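Local coordinates for cephalosporin hydroxylase CMCI (Streptomyces clavuligerus, PDB 2BM8), which probably takes part in the methoxylation of cephalosporins during cephamycin biosynthesis, through a Rossmann-like domain of the methyltransferase type, at residues Leu80-Gly89 with Met151-Ala161; Tyr91-Arg100 with Arg121-Ile132. The protein carries 3 engineered substitutions. All coordinates share one frame; numbering follows the deposited sequence.

Contact 1 of 2, residues Leu80-Gly89 with Met151-Ala161. Engineered in segment 151-161: Asn-160 (natural residue Asp).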
loop_
_atom_site.group_PDB
_atom_site.type_symbol
_atom_site.label_atom_id
_atom_site.label_comp_id
_atom_site.label_asym_id
_atom_site.label_seq_id
_atom_site.Cartn_x
_atom_site.Cartn_y
_atom_site.Cartn_z
ATOM N N LEU B 80 18.125 13.443 29.227
ATOM C CA LEU B 80 17.688 13.447 30.636
ATOM C C LEU B 80 18.815 13.081 31.639
ATOM O O LEU B 80 18.888 13.622 32.747
ATOM C CB LEU B 80 16.545 12.447 30.782
ATOM C CG LEU B 80 15.345 12.673 31.709
ATOM C CD1 LEU B 80 15.109 11.389 32.535
ATOM C CD2 LEU B 80 15.418 13.914 32.589
ATOM N N ARG B 81 19.682 12.154 31.237
ATOM C CA ARG B 81 20.729 11.612 32.102
ATOM C C ARG B 81 20.120 11.105 33.408
ATOM O O ARG B 81 20.406 11.628 34.478
ATOM C CB ARG B 81 21.836 12.653 32.356
ATOM C CG ARG B 81 22.521 13.111 31.071
ATOM C CD ARG B 81 23.603 14.157 31.265
ATOM N NE ARG B 81 24.701 13.661 32.086
ATOM C CZ ARG B 81 25.618 12.786 31.689
ATOM N NH1 ARG B 81 25.606 12.281 30.464
ATOM N NH2 ARG B 81 26.568 12.414 32.528
ATOM N N PRO B 82 19.276 10.084 33.311
ATOM C CA PRO B 82 18.601 9.540 34.487
ATOM C C PRO B 82 19.558 8.855 35.447
ATOM O O PRO B 82 20.417 8.108 35.004
ATOM C CB PRO B 82 17.630 8.507 33.893
ATOM C CG PRO B 82 18.238 8.107 32.603
ATOM C CD PRO B 82 18.906 9.357 32.087
ATOM N N ARG B 83 19.409 9.134 36.738
ATOM C CA ARG B 83 20.079 8.368 37.786
ATOM C C ARG B 83 19.417 6.998 38.066
ATOM O O ARG B 83 20.050 6.117 38.642
ATOM C CB ARG B 83 20.149 9.197 39.080
ATOM C CG ARG B 83 21.186 10.336 39.052
ATOM C CD ARG B 83 22.543 9.968 39.658
ATOM N NE ARG B 83 22.684 10.492 41.024
ATOM C CZ ARG B 83 23.041 9.787 42.099
ATOM N NH1 ARG B 83 23.329 8.491 42.025
ATOM N NH2 ARG B 83 23.123 10.395 43.275
ATOM N N THR B 84 18.159 6.813 37.660
ATOM C CA THR B 84 17.443 5.568 37.932
ATOM C C THR B 84 16.519 5.191 36.777
ATOM O O THR B 84 15.701 5.987 36.358
ATOM C CB THR B 84 16.589 5.680 39.227
ATOM O OG1 THR B 84 17.367 6.195 40.317
ATOM C CG2 THR B 84 16.141 4.295 39.706
ATOM N N ILE B 85 16.650 3.972 36.270
ATOM C CA ILE B 85 15.689 3.437 35.323
ATOM C C ILE B 85 15.025 2.195 35.905
ATOM O O ILE B 85 15.707 1.256 36.283
ATOM C CB ILE B 85 16.384 3.112 34.009
ATOM C CG1 ILE B 85 16.848 4.413 33.345
ATOM C CG2 ILE B 85 15.446 2.339 33.084
ATOM C CD1 ILE B 85 17.828 4.193 32.237
ATOM N N VAL B 86 13.695 2.218 35.975
ATOM C CA VAL B 86 12.881 1.125 36.492
ATOM C C VAL B 86 12.103 0.417 35.374
ATOM O O VAL B 86 11.397 1.064 34.609
ATOM C CB VAL B 86 11.841 1.654 37.480
ATOM C CG1 VAL B 86 11.004 0.512 38.033
ATOM C CG2 VAL B 86 12.504 2.432 38.624
ATOM N N GLU B 87 12.231 -0.909 35.300
ATOM C CA GLU B 87 11.436 -1.741 34.394
ATOM C C GLU B 87 10.463 -2.563 35.207
ATOM O O GLU B 87 10.890 -3.393 35.980
ATOM C CB GLU B 87 12.331 -2.721 33.629
ATOM C CG GLU B 87 12.795 -2.218 32.277
ATOM C CD GLU B 87 11.714 -2.294 31.218
ATOM O OE1 GLU B 87 10.527 -2.450 31.586
ATOM O OE2 GLU B 87 12.062 -2.211 30.018
ATOM N N LEU B 88 9.170 -2.325 35.033
ATOM C CA LEU B 88 8.107 -3.204 35.540
ATOM C C LEU B 88 7.828 -4.208 34.421
ATOM O O LEU B 88 7.404 -3.808 33.340
ATOM C CB LEU B 88 6.841 -2.384 35.829
ATOM C CG LEU B 88 5.869 -2.711 36.969
ATOM C CD1 LEU B 88 4.507 -2.167 36.612
ATOM C CD2 LEU B 88 5.770 -4.206 37.343
ATOM N N GLY B 89 8.072 -5.495 34.673
ATOM C CA GLY B 89 8.084 -6.513 33.632
ATOM C C GLY B 89 9.498 -6.750 33.119
ATOM O O GLY B 89 10.026 -5.923 32.390
ATOM N N MET B 151 15.292 6.096 45.763
ATOM C CA MET B 151 16.231 6.197 44.628
ATOM C C MET B 151 16.415 7.604 44.064
ATOM O O MET B 151 15.651 8.519 44.362
ATOM C CB MET B 151 15.832 5.239 43.502
ATOM C CG MET B 151 16.072 3.772 43.847
ATOM S SD MET B 151 17.752 3.125 43.704
ATOM C CE MET B 151 18.514 3.666 45.262
ATOM N N ALA B 152 17.456 7.751 43.247
ATOM C CA ALA B 152 17.891 9.055 42.751
ATOM C C ALA B 152 17.180 9.464 41.462
ATOM O O ALA B 152 16.583 8.643 40.767
ATOM C CB ALA B 152 19.395 9.061 42.542
ATOM N N HIS B 153 17.266 10.756 41.165
ATOM C CA HIS B 153 16.535 11.359 40.071
ATOM C C HIS B 153 17.504 12.135 39.188
ATOM O O HIS B 153 18.566 12.526 39.647
ATOM C CB HIS B 153 15.455 12.277 40.630
ATOM C CG HIS B 153 14.412 11.563 41.433
ATOM N ND1 HIS B 153 13.065 11.659 41.157
ATOM C CD2 HIS B 153 14.515 10.739 42.504
ATOM C CE1 HIS B 153 12.386 10.932 42.026
ATOM N NE2 HIS B 153 13.242 10.367 42.856
ATOM N N PRO B 154 17.164 12.374 37.925
ATOM C CA PRO B 154 15.897 11.968 37.306
ATOM C C PRO B 154 15.678 10.459 37.193
ATOM O O PRO B 154 16.575 9.637 37.429
ATOM C CB PRO B 154 15.988 12.575 35.897
ATOM C CG PRO B 154 17.034 13.599 35.963
ATOM C CD PRO B 154 18.012 13.118 36.985
ATOM N N LEU B 155 14.466 10.110 36.785
ATOM C CA LEU B 155 13.997 8.743 36.845
ATOM C C LEU B 155 13.080 8.422 35.682
ATOM O O LEU B 155 12.190 9.196 35.350
ATOM C CB LEU B 155 13.262 8.553 38.156
ATOM C CG LEU B 155 12.757 7.158 38.503
ATOM C CD1 LEU B 155 13.127 6.825 39.970
ATOM C CD2 LEU B 155 11.251 7.054 38.287
ATOM N N ILE B 156 13.313 7.283 35.045
ATOM C CA ILE B 156 12.408 6.780 34.019
ATOM C C ILE B 156 11.757 5.499 34.548
ATOM O O ILE B 156 12.446 4.543 34.870
ATOM C CB ILE B 156 13.168 6.482 32.716
ATOM C CG1 ILE B 156 13.882 7.731 32.213
ATOM C CG2 ILE B 156 12.211 5.915 31.652
ATOM C CD1 ILE B 156 14.794 7.461 31.032
ATOM N N PHE B 157 10.432 5.507 34.631
ATOM C CA PHE B 157 9.642 4.358 35.048
ATOM C C PHE B 157 8.973 3.775 33.806
ATOM O O PHE B 157 8.231 4.465 33.122
ATOM C CB PHE B 157 8.592 4.806 36.068
ATOM C CG PHE B 157 7.824 3.676 36.693
ATOM C CD1 PHE B 157 8.050 3.316 38.020
ATOM C CD2 PHE B 157 6.882 2.959 35.956
ATOM C CE1 PHE B 157 7.349 2.271 38.602
ATOM C CE2 PHE B 157 6.184 1.903 36.527
ATOM C CZ PHE B 157 6.416 1.556 37.852
ATOM N N ILE B 158 9.223 2.505 33.521
ATOM C CA ILE B 158 8.730 1.872 32.296
ATOM C C ILE B 158 7.834 0.689 32.640
ATOM O O ILE B 158 8.272 -0.274 33.259
ATOM C CB ILE B 158 9.896 1.402 31.398
ATOM C CG1 ILE B 158 10.891 2.543 31.194
ATOM C CG2 ILE B 158 9.370 0.911 30.038
ATOM C CD1 ILE B 158 12.101 2.160 30.422
ATOM N N ASP B 159 6.568 0.795 32.251
ATOM C CA ASP B 159 5.628 -0.307 32.359
ATOM C C ASP B 159 5.683 -1.249 31.146
ATOM O O ASP B 159 5.372 -0.847 30.036
ATOM C CB ASP B 159 4.214 0.242 32.487
ATOM C CG ASP B 159 3.186 -0.848 32.477
ATOM O OD1 ASP B 159 2.158 -0.701 31.756
ATOM O OD2 ASP B 159 3.355 -1.891 33.156
ATOM N N ASN B 160 6.092 -2.496 31.380
ATOM C CA ASN B 160 5.965 -3.597 30.409
ATOM C C ASN B 160 5.029 -4.707 30.918
ATOM O O ASN B 160 4.897 -5.733 30.282
ATOM C CB ASN B 160 7.342 -4.195 30.073
ATOM C CG ASN B 160 8.116 -3.365 29.051
ATOM O OD1 ASN B 160 7.720 -3.264 27.879
ATOM N ND2 ASN B 160 9.225 -2.765 29.487
ATOM N N ALA B 161 4.366 -4.499 32.052
ATOM C CA ALA B 161 3.507 -5.531 32.647
ATOM C C ALA B 161 2.016 -5.281 32.386
ATOM O O ALA B 161 1.276 -6.191 32.023
ATOM C CB ALA B 161 3.784 -5.639 34.150
#

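Contact 2 of 2, residues Tyr91-Arg100 with Arg121-Ile132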
loop_
_atom_site.group_PDB
_atom_site.type_symbol
_atom_site.label_atom_id
_atom_site.label_comp_id
_atom_site.label_asym_id
_atom_site.label_seq_id
_atom_site.Cartn_x
_atom_site.Cartn_y
_atom_site.Cartn_z
ATOM N N TYR B 91 11.074 -10.314 32.158
ATOM C CA TYR B 91 11.302 -11.466 31.251
ATOM C C TYR B 91 12.763 -11.987 31.293
ATOM O O TYR B 91 13.191 -12.487 32.320
ATOM C CB TYR B 91 10.823 -11.155 29.818
ATOM C CG TYR B 91 10.828 -12.354 28.855
ATOM C CD1 TYR B 91 10.190 -13.548 29.172
ATOM C CD2 TYR B 91 11.497 -12.283 27.635
ATOM C CE1 TYR B 91 10.219 -14.643 28.290
ATOM C CE2 TYR B 91 11.526 -13.363 26.746
ATOM C CZ TYR B 91 10.888 -14.534 27.073
ATOM O OH TYR B 91 10.916 -15.585 26.174
ATOM N N ASN B 92 13.523 -11.845 30.203
ATOM C CA ASN B 92 14.890 -12.368 30.121
ATOM C C ASN B 92 15.965 -11.408 30.635
ATOM O O ASN B 92 17.103 -11.822 30.851
ATOM C CB ASN B 92 15.232 -12.758 28.683
ATOM C CG ASN B 92 15.445 -11.561 27.803
ATOM O OD1 ASN B 92 14.574 -10.705 27.711
ATOM N ND2 ASN B 92 16.602 -11.478 27.160
ATOM N N GLY B 93 15.610 -10.127 30.771
ATOM C CA GLY B 93 16.482 -9.141 31.386
ATOM C C GLY B 93 17.374 -8.413 30.400
ATOM O O GLY B 93 18.221 -7.600 30.793
ATOM N N GLY B 94 17.178 -8.692 29.119
ATOM C CA GLY B 94 18.003 -8.122 28.071
ATOM C C GLY B 94 17.970 -6.609 28.134
ATOM O O GLY B 94 19.018 -5.957 28.170
ATOM N N SER B 95 16.772 -6.044 28.197
ATOM C CA SER B 95 16.638 -4.601 28.200
ATOM C C SER B 95 17.255 -3.951 29.460
ATOM O O SER B 95 17.718 -2.824 29.412
ATOM C CB SER B 95 15.167 -4.224 28.035
ATOM O OG SER B 95 14.469 -4.554 29.217
ATOM N N LEU B 96 17.271 -4.651 30.581
ATOM C CA LEU B 96 17.995 -4.176 31.779
ATOM C C LEU B 96 19.506 -3.999 31.538
ATOM O O LEU B 96 20.067 -2.951 31.840
ATOM C CB LEU B 96 17.832 -5.173 32.919
ATOM C CG LEU B 96 16.644 -5.077 33.866
ATOM C CD1 LEU B 96 15.436 -4.419 33.243
ATOM C CD2 LEU B 96 16.319 -6.467 34.372
ATOM N N ALA B 97 20.157 -5.042 31.024
ATOM C CA ALA B 97 21.576 -4.990 30.725
ATOM C C ALA B 97 21.880 -3.927 29.683
ATOM O O ALA B 97 22.921 -3.278 29.750
ATOM C CB ALA B 97 22.068 -6.333 30.240
ATOM N N TRP B 98 20.968 -3.749 28.728
ATOM C CA TRP B 98 21.123 -2.753 27.678
ATOM C C TRP B 98 21.108 -1.355 28.288
ATOM O O TRP B 98 22.008 -0.566 28.032
ATOM C CB TRP B 98 20.027 -2.901 26.613
ATOM C CG TRP B 98 20.160 -1.924 25.486
ATOM C CD1 TRP B 98 21.058 -1.970 24.479
ATOM C CD2 TRP B 98 19.392 -0.747 25.282
ATOM N NE1 TRP B 98 20.892 -0.898 23.636
ATOM C CE2 TRP B 98 19.873 -0.126 24.116
ATOM C CE3 TRP B 98 18.330 -0.154 25.960
ATOM C CZ2 TRP B 98 19.344 1.051 23.625
ATOM C CZ3 TRP B 98 17.794 1.011 25.466
ATOM C CH2 TRP B 98 18.309 1.607 24.315
ATOM N N PHE B 99 20.113 -1.066 29.112
ATOM C CA PHE B 99 20.019 0.234 29.779
ATOM C C PHE B 99 21.257 0.520 30.622
ATOM O O PHE B 99 21.760 1.642 30.625
ATOM C CB PHE B 99 18.789 0.309 30.690
ATOM C CG PHE B 99 17.527 0.689 29.985
ATOM C CD1 PHE B 99 16.395 -0.108 30.088
ATOM C CD2 PHE B 99 17.451 1.853 29.239
ATOM C CE1 PHE B 99 15.223 0.240 29.449
ATOM C CE2 PHE B 99 16.274 2.210 28.602
ATOM C CZ PHE B 99 15.162 1.394 28.706
ATOM N N ARG B 100 21.717 -0.499 31.347
ATOM C CA ARG B 100 22.925 -0.415 32.158
ATOM C C ARG B 100 24.146 -0.135 31.295
ATOM O O ARG B 100 24.888 0.794 31.548
ATOM C CB ARG B 100 23.140 -1.715 32.938
ATOM C CG ARG B 100 24.212 -1.610 34.010
ATOM C CD ARG B 100 25.640 -1.985 33.547
ATOM N NE ARG B 100 25.668 -3.200 32.728
ATOM C CZ ARG B 100 25.514 -4.433 33.205
ATOM N NH1 ARG B 100 25.321 -4.645 34.498
ATOM N NH2 ARG B 100 25.541 -5.467 32.390
ATOM N N ARG B 121 12.962 -16.425 34.416
ATOM C CA ARG B 121 13.399 -16.405 33.016
ATOM C C ARG B 121 14.609 -15.489 32.766
ATOM O O ARG B 121 15.094 -15.430 31.638
ATOM C CB ARG B 121 12.249 -15.999 32.081
ATOM C CG ARG B 121 10.940 -16.790 32.264
ATOM C CD ARG B 121 9.844 -16.031 33.026
ATOM N NE ARG B 121 8.700 -15.659 32.184
ATOM C CZ ARG B 121 8.010 -14.510 32.266
ATOM N NH1 ARG B 121 8.314 -13.561 33.158
ATOM N NH2 ARG B 121 6.994 -14.306 31.434
ATOM N N CYS B 122 15.104 -14.801 33.797
ATOM C CA CYS B 122 16.211 -13.847 33.632
ATOM C C CYS B 122 17.494 -14.518 33.179
ATOM O O CYS B 122 17.982 -15.409 33.849
ATOM C CB CYS B 122 16.498 -13.052 34.916
ATOM S SG CYS B 122 17.628 -11.640 34.640
ATOM N N GLN B 123 18.032 -14.066 32.046
ATOM C CA GLN B 123 19.221 -14.657 31.428
ATOM C C GLN B 123 20.503 -13.889 31.703
ATOM O O GLN B 123 21.529 -14.192 31.107
ATOM C CB GLN B 123 19.038 -14.724 29.910
ATOM C CG GLN B 123 17.838 -15.537 29.475
ATOM C CD GLN B 123 18.012 -17.001 29.797
ATOM O OE1 GLN B 123 19.042 -17.584 29.471
ATOM N NE2 GLN B 123 17.032 -17.587 30.452
ATOM N N ILE B 124 20.465 -12.896 32.581
ATOM C CA ILE B 124 21.659 -12.117 32.851
ATOM C C ILE B 124 22.513 -12.950 33.786
ATOM O O ILE B 124 22.046 -13.345 34.847
ATOM C CB ILE B 124 21.335 -10.749 33.496
ATOM C CG1 ILE B 124 20.355 -9.940 32.632
ATOM C CG2 ILE B 124 22.622 -9.967 33.702
ATOM C CD1 ILE B 124 19.788 -8.719 33.319
ATOM N N PRO B 125 23.745 -13.251 33.399
ATOM C CA PRO B 125 24.642 -13.985 34.295
ATOM C C PRO B 125 24.977 -13.148 35.525
ATOM O O PRO B 125 24.978 -11.921 35.458
ATOM C CB PRO B 125 25.888 -14.228 33.443
ATOM C CG PRO B 125 25.806 -13.264 32.312
ATOM C CD PRO B 125 24.381 -12.917 32.108
ATOM N N ALA B 126 25.256 -13.804 36.639
ATOM C CA ALA B 126 25.500 -13.095 37.886
ATOM C C ALA B 126 26.717 -12.169 37.806
ATOM O O ALA B 126 26.776 -11.158 38.509
ATOM C CB ALA B 126 25.665 -14.085 39.020
ATOM N N SER B 127 27.671 -12.512 36.942
ATOM C CA SER B 127 28.883 -11.715 36.748
ATOM C C SER B 127 28.672 -10.383 36.013
ATOM O O SER B 127 29.563 -9.525 36.030
ATOM C CB SER B 127 29.909 -12.530 35.973
ATOM O OG SER B 127 29.346 -12.988 34.763
ATOM N N ASP B 128 27.509 -10.220 35.373
ATOM C CA ASP B 128 27.198 -9.043 34.561
ATOM C C ASP B 128 26.006 -8.268 35.140
ATOM O O ASP B 128 25.072 -7.903 34.428
ATOM C CB ASP B 128 26.914 -9.479 33.121
ATOM C CG ASP B 128 26.759 -8.303 32.166
ATOM O OD1 ASP B 128 27.558 -7.339 32.232
ATOM O OD2 ASP B 128 25.842 -8.245 31.323
ATOM N N MET B 129 26.076 -7.981 36.430
ATOM C CA MET B 129 24.935 -7.481 37.185
ATOM C C MET B 129 25.205 -6.186 37.963
ATOM O O MET B 129 24.374 -5.747 38.753
ATOM C CB MET B 129 24.479 -8.580 38.142
ATOM C CG MET B 129 22.991 -8.589 38.413
ATOM S SD MET B 129 21.964 -9.253 37.062
ATOM C CE MET B 129 20.607 -9.688 38.024
ATOM N N GLU B 130 26.362 -5.574 37.733
ATOM C CA GLU B 130 26.692 -4.297 38.346
ATOM C C GLU B 130 25.636 -3.235 37.997
ATOM O O GLU B 130 25.315 -3.040 36.841
ATOM C CB GLU B 130 28.077 -3.838 37.874
ATOM C CG GLU B 130 28.679 -2.695 38.685
ATOM C CD GLU B 130 29.948 -2.126 38.048
ATOM O OE1 GLU B 130 29.916 -1.795 36.837
ATOM O OE2 GLU B 130 30.977 -2.003 38.760
ATOM N N ASN B 131 25.105 -2.573 39.018
ATOM C CA ASN B 131 24.096 -1.530 38.879
ATOM C C ASN B 131 22.754 -1.986 38.281
ATOM O O ASN B 131 22.003 -1.186 37.720
ATOM C CB ASN B 131 24.699 -0.329 38.138
ATOM C CG ASN B 131 25.918 0.248 38.874
ATOM O OD1 ASN B 131 26.052 0.101 40.095
ATOM N ND2 ASN B 131 26.811 0.885 38.134
ATOM N N ILE B 132 22.461 -3.277 38.414
ATOM C CA ILE B 132 21.166 -3.853 38.050
ATOM C C ILE B 132 20.645 -4.577 39.268
ATOM O O ILE B 132 21.309 -5.480 39.767
ATOM C CB ILE B 132 21.295 -4.879 36.918
ATOM C CG1 ILE B 132 21.831 -4.220 35.653
ATOM C CG2 ILE B 132 19.937 -5.562 36.670
ATOM C CD1 ILE B 132 22.184 -5.201 34.542
#

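Contact 1 of 2, residues Leu80-Gly89 with Met151-Ala161
Val-86 lays CG1 obliquely against the ring of Phe-157, 4.1 Å from CD1, while Leu-88 brings its CD1 to the edge of the same ring. Phe-157 is swung there with CG anti to the backbone N (chi1 -173°), and its ring also meets Phe-183, almost parallel. On the other face of the sheet Ile-156 packs against the apolar end of 80-89: its CD1 sits 3.8 Å from Pro-82 CG and its CG1 3.9 Å from Leu-80 CD1, with Leu-80 sliding past Pro-154 as well. Between these layers strands 84-88 and 155-159 run parallel, their axes 4.8 Å apart at closest approach, laced by backbone bonds of which Val-86 N to Ile-156 O (2.9 Å) is nearly straight. Where the strands begin, Thr-84 OG1 donates to Ala-152 O at 2.6 Å, one residue before the cis His-153–Pro-154 peptide. Arg-83, curling at chi2 and chi3, spreads its guanidinium flat over Ala-152 CB, which lies 3.7 Å above the plane. Where they end, the engineered Asn-160 turns ND2 to Glu-87 OE1, amide and carboxylate nearly coplanar; the modelled bond is doubtfully short. Glu-87 OE2 also pairs with Lys-65. Asp-159 OD2 closes an Asx turn on Ala-161 N and also accepts from His-162 N. Two neighbouring parallel strands, largely apolar on both faces, form the centre of a class I methyltransferase-like Rossmann sheet.

Contact 2 of 2, residues Tyr91-Arg100 with Arg121-Ile132
Asn-92 and Cys-122 bring their backbones together, CA to CA 4.0 Å, where the turn leading into helix 94-106 meets the loop before strand 132-136. Gln-123 N gives an almost straight bond to Asn-92 O (2.7 Å, N-H...O 171°), and Asn-92 CA points its hydrogen at Arg-121 O. The loop ends in a type II turn from Met-129 to Ile-132. Gly-93, with positive phi, is the N-cap residue; Ile-124 CD1 and Cys-122 SG pack close to it, CD1 pressing against Gly-93 O. A turn of this kind, rich in glycine between the first strand and the following helix of a Rossmann-like domain, is where class I methyltransferases usually hold their cofactor, though this is an apo structure. Beside it, Tyr-91 sets the edge of its ring over the centre of the Arg-121 guanidinium, CD1 3.8 Å above the plane, and the two planes stand 85° apart. In the first turn of the helix, Leu-96 CB meets Ile-124 CD1. Arg-100 reaches the loop with CG anti to the backbone N (chi1 -168°) and a chain bent twice. NH1 then donates to Glu-130 O at 2.8 Å, in the guanidinium plane, while NH2 bonds Asp-128 O and forms a salt bridge with Asp-128 OD1 at 2.8 Å, the carboxylate being turned well out of that plane. Ile-132 CD1 lies over one guanidinium face, 3.7 Å from CZ. Asp-128 OD2 is paired in turn with Arg-59.

Overall arrangement
Contact 1 and contact 2 lie about 15 Å apart, centre to centre, and share one Rossmann-like domain. Along the chain strand 84-88 comes first, followed directly by helix 94-106, then the 121-132 loop and finally strand 155-159. The helix packs on the sheet: Phe-99 meets Ile-85 and Ile-158, and Leu-96 lies on Glu-87. Strand 111-116 lies beside 84-88 on the side away from 155-159, with 132-136 beyond it, so contact 1 joins central strands while contact 2 ties the helix to the loop entering the outer strand. The 89-94 turn links the two contacts, which together probably frame the region where related class I methyltransferases hold their cofactor.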